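Local coordinates for protein Phthiocerol/phthiodiolone dimycocerosyl transferase (Mycobacterium tuberculosis, PDB 1Q9J) that probably catalyses the final esterification of phthiocerol and related diols with mycocerosic acids, taking the acyl chains directly from mycocerosic acid synthase, at residues 11-16 with 324-329. Residues are numbered along the deposited sequence; the frame is centred on the assembly and turned at random.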
ATOM      1  N   SER A  11      16.300  -7.070  -5.468  1.00 53.18           N
ATOM      2  CA  SER A  11      16.324  -6.465  -6.799  1.00 52.76           C
ATOM      3  C   SER A  11      16.280  -4.957  -6.614  1.00 56.23           C
ATOM      4  O   SER A  11      15.699  -4.469  -5.643  1.00 59.57           O
ATOM      5  CB  SER A  11      15.103  -6.925  -7.593  1.00 51.18           C
ATOM      6  OG  SER A  11      13.948  -6.189  -7.213  1.00 49.82           O
ATOM      7  N   HIS A  12      16.873  -4.217  -7.547  1.00 59.79           N
ATOM      8  CA  HIS A  12      16.915  -2.754  -7.436  1.00 63.26           C
ATOM      9  C   HIS A  12      15.574  -2.125  -7.059  1.00 60.43           C
ATOM     10  O   HIS A  12      15.516  -1.102  -6.369  1.00 60.98           O
ATOM     11  CB  HIS A  12      17.462  -2.142  -8.730  1.00 71.54           C
ATOM     12  CG  HIS A  12      18.913  -2.455  -8.967  1.00 83.02           C
ATOM     13  ND1 HIS A  12      19.353  -3.700  -9.364  1.00 87.81           N
ATOM     14  CD2 HIS A  12      20.028  -1.702  -8.804  1.00 86.41           C
ATOM     15  CE1 HIS A  12      20.673  -3.703  -9.437  1.00 88.68           C
ATOM     16  NE2 HIS A  12      21.108  -2.503  -9.101  1.00 89.44           N
ATOM     17  N   SER A  13      14.494  -2.755  -7.496  1.00 56.25           N
ATOM     18  CA  SER A  13      13.156  -2.269  -7.200  1.00 52.01           C
ATOM     19  C   SER A  13      12.809  -2.427  -5.706  1.00 52.84           C
ATOM     20  O   SER A  13      12.087  -1.610  -5.131  1.00 50.97           O
ATOM     21  CB  SER A  13      12.172  -3.031  -8.089  1.00 47.96           C
ATOM     22  OG  SER A  13      10.852  -2.986  -7.604  1.00 53.55           O
ATOM     23  N   GLU A  14      13.347  -3.465  -5.077  1.00 53.90           N
ATOM     24  CA  GLU A  14      13.076  -3.741  -3.667  1.00 51.10           C
ATOM     25  C   GLU A  14      13.952  -2.932  -2.706  1.00 49.44           C
ATOM     26  O   GLU A  14      13.530  -2.605  -1.594  1.00 47.30           O
ATOM     27  CB  GLU A  14      13.255  -5.238  -3.433  1.00 47.67           C
ATOM     28  CG  GLU A  14      12.522  -6.026  -4.495  1.00 45.86           C
ATOM     29  CD  GLU A  14      12.641  -7.528  -4.373  1.00 44.49           C
ATOM     30  OE1 GLU A  14      13.784  -8.044  -4.448  1.00 37.64           O
ATOM     31  OE2 GLU A  14      11.571  -8.178  -4.204  1.00 40.13           O
ATOM     32  N   GLU A  15      15.158  -2.594  -3.150  1.00 49.10           N
ATOM     33  CA  GLU A  15      16.090  -1.830  -2.334  1.00 49.15           C
ATOM     34  C   GLU A  15      15.538  -0.537  -1.787  1.00 48.28           C
ATOM     35  O   GLU A  15      15.982  -0.075  -0.748  1.00 51.03           O
ATOM     36  CB  GLU A  15      17.374  -1.549  -3.110  1.00 49.30           C
ATOM     37  CG  GLU A  15      18.075  -2.828  -3.500  1.00 56.47           C
ATOM     38  CD  GLU A  15      19.505  -2.628  -3.933  1.00 60.83           C
ATOM     39  OE1 GLU A  15      19.743  -1.859  -4.900  1.00 63.56           O
ATOM     40  OE2 GLU A  15      20.398  -3.254  -3.303  1.00 63.93           O
ATOM     41  N   VAL A  16      14.578   0.067  -2.468  1.00 49.34           N
ATOM     42  CA  VAL A  16      14.032   1.300  -1.929  1.00 50.63           C
ATOM     43  C   VAL A  16      13.587   1.028  -0.491  1.00 48.29           C
ATOM     44  O   VAL A  16      13.944   1.766   0.419  1.00 43.77           O
ATOM     45  CB  VAL A  16      12.809   1.798  -2.736  1.00 53.08           C
ATOM     46  CG1 VAL A  16      12.314   3.127  -2.169  1.00 50.50           C
ATOM     47  CG2 VAL A  16      13.201   1.979  -4.200  1.00 57.27           C
ATOM     48  N   GLY A 324      10.612   0.664 -16.477  1.00 64.72           N
ATOM     49  CA  GLY A 324      11.023   0.076 -15.221  1.00 68.13           C
ATOM     50  C   GLY A 324      10.429   0.766 -14.007  1.00 66.94           C
ATOM     51  O   GLY A 324      10.732   0.399 -12.877  1.00 71.69           O
ATOM     52  N   LEU A 325       9.579   1.759 -14.228  1.00 63.65           N
ATOM     53  CA  LEU A 325       8.984   2.489 -13.122  1.00 62.85           C
ATOM     54  C   LEU A 325       8.118   1.637 -12.194  1.00 61.44           C
ATOM     55  O   LEU A 325       7.204   0.943 -12.635  1.00 62.25           O
ATOM     56  CB  LEU A 325       8.153   3.664 -13.655  1.00 66.98           C
ATOM     57  CG  LEU A 325       8.534   5.086 -13.206  1.00 72.77           C
ATOM     58  CD1 LEU A 325       7.467   6.074 -13.692  1.00 71.56           C
ATOM     59  CD2 LEU A 325       8.640   5.153 -11.670  1.00 75.35           C
ATOM     60  N   HIS A 326       8.407   1.692 -10.898  1.00 60.50           N
ATOM     61  CA  HIS A 326       7.613   0.960  -9.912  1.00 58.87           C
ATOM     62  C   HIS A 326       7.064   1.979  -8.924  1.00 56.71           C
ATOM     63  O   HIS A 326       7.579   3.090  -8.815  1.00 54.88           O
ATOM     64  CB  HIS A 326       8.464  -0.088  -9.175  1.00 62.72           C
ATOM     65  CG  HIS A 326       9.667   0.478  -8.483  1.00 63.55           C
ATOM     66  ND1 HIS A 326      10.744   0.997  -9.170  1.00 61.05           N
ATOM     67  CD2 HIS A 326       9.960   0.610  -7.168  1.00 61.91           C
ATOM     68  CE1 HIS A 326      11.648   1.426  -8.307  1.00 63.59           C
ATOM     69  NE2 HIS A 326      11.197   1.205  -7.085  1.00 62.82           N
ATOM     70  N   PHE A 327       6.030   1.603  -8.189  1.00 59.27           N
ATOM     71  CA  PHE A 327       5.454   2.544  -7.246  1.00 61.34           C
ATOM     72  C   PHE A 327       6.314   2.739  -6.000  1.00 63.90           C
ATOM     73  O   PHE A 327       6.039   3.616  -5.187  1.00 65.53           O
ATOM     74  CB  PHE A 327       4.037   2.111  -6.865  1.00 60.49           C
ATOM     75  CG  PHE A 327       3.212   3.207  -6.231  1.00 63.08           C
ATOM     76  CD1 PHE A 327       3.172   4.492  -6.782  1.00 61.94           C
ATOM     77  CD2 PHE A 327       2.438   2.944  -5.107  1.00 65.02           C
ATOM     78  CE1 PHE A 327       2.365   5.496  -6.221  1.00 60.59           C
ATOM     79  CE2 PHE A 327       1.630   3.943  -4.544  1.00 63.77           C
ATOM     80  CZ  PHE A 327       1.594   5.221  -5.107  1.00 57.50           C
ATOM     81  N   GLY A 328       7.358   1.936  -5.842  1.00 64.33           N
ATOM     82  CA  GLY A 328       8.208   2.130  -4.685  1.00 66.97           C
ATOM     83  C   GLY A 328       8.813   3.531  -4.708  1.00 66.50           C
ATOM     84  O   GLY A 328       9.114   4.109  -3.660  1.00 68.22           O
ATOM     85  N   THR A 329       8.988   4.081  -5.909  1.00 65.56           N
ATOM     86  CA  THR A 329       9.571   5.413  -6.076  1.00 66.75           C
ATOM     87  C   THR A 329       8.878   6.475  -5.216  1.00 63.97           C
ATOM     88  O   THR A 329       9.435   7.543  -4.951  1.00 61.42           O
ATOM     89  CB  THR A 329       9.514   5.877  -7.560  1.00 69.88           C
ATOM     90  OG1 THR A 329       8.149   6.056  -7.968  1.00 73.65           O
ATOM     91  CG2 THR A 329      10.174   4.851  -8.466  1.00 73.91           C
TER
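Ser13 and Val16 of helix 12-19 meet His326 and Gly328 of the loop after helix 319-322, joining the early part of the chain to its C-terminal half. The His326 imidazole carries most of this contact. Over one face lies Ser13: its CA is 4.2 Å from the ring centroid and 17° off the normal, a CH-pi geometry, while Ser13 OG sits toward the rim, 3.7 Å from His326 CD2. Thr329 CG2 rests above the opposite face, toward the rim, so the ring lies between the helix and its own loop. At the ring edge Val16 CG2 stands 3.6 Å from His326 NE2. A chi1 of 57° turns the His326 ring toward helix 12-19 for these approaches.

PapA5 consists of two related domains and belongs to the CoA-dependent acyltransferase clan, whose active-site histidine sits in an HHxxxDG motif. Gly328 is about 6 Å from the side chain of His124, by similarity the proton acceptor, and about 8 Å from that of Asp128, which by similarity organises the active site. It meets the helix through its carbonyl, with Val16 CG1 3.7 Å from Gly328 O. No hydrogen bond joins the two segments; the CH-pi approach is accompanied by van der Waals contact, some with polar atoms. Each segment also has its own side-chain hydrogen bond: Glu14 OE1 accepts from Ser11 N (2.9 Å) through its anti lone pair, and Thr329 OG1 donates to His326 O (3.1 Å). Backbone bonds of Leu325 and Phe327 tie the loop to strand 285-292.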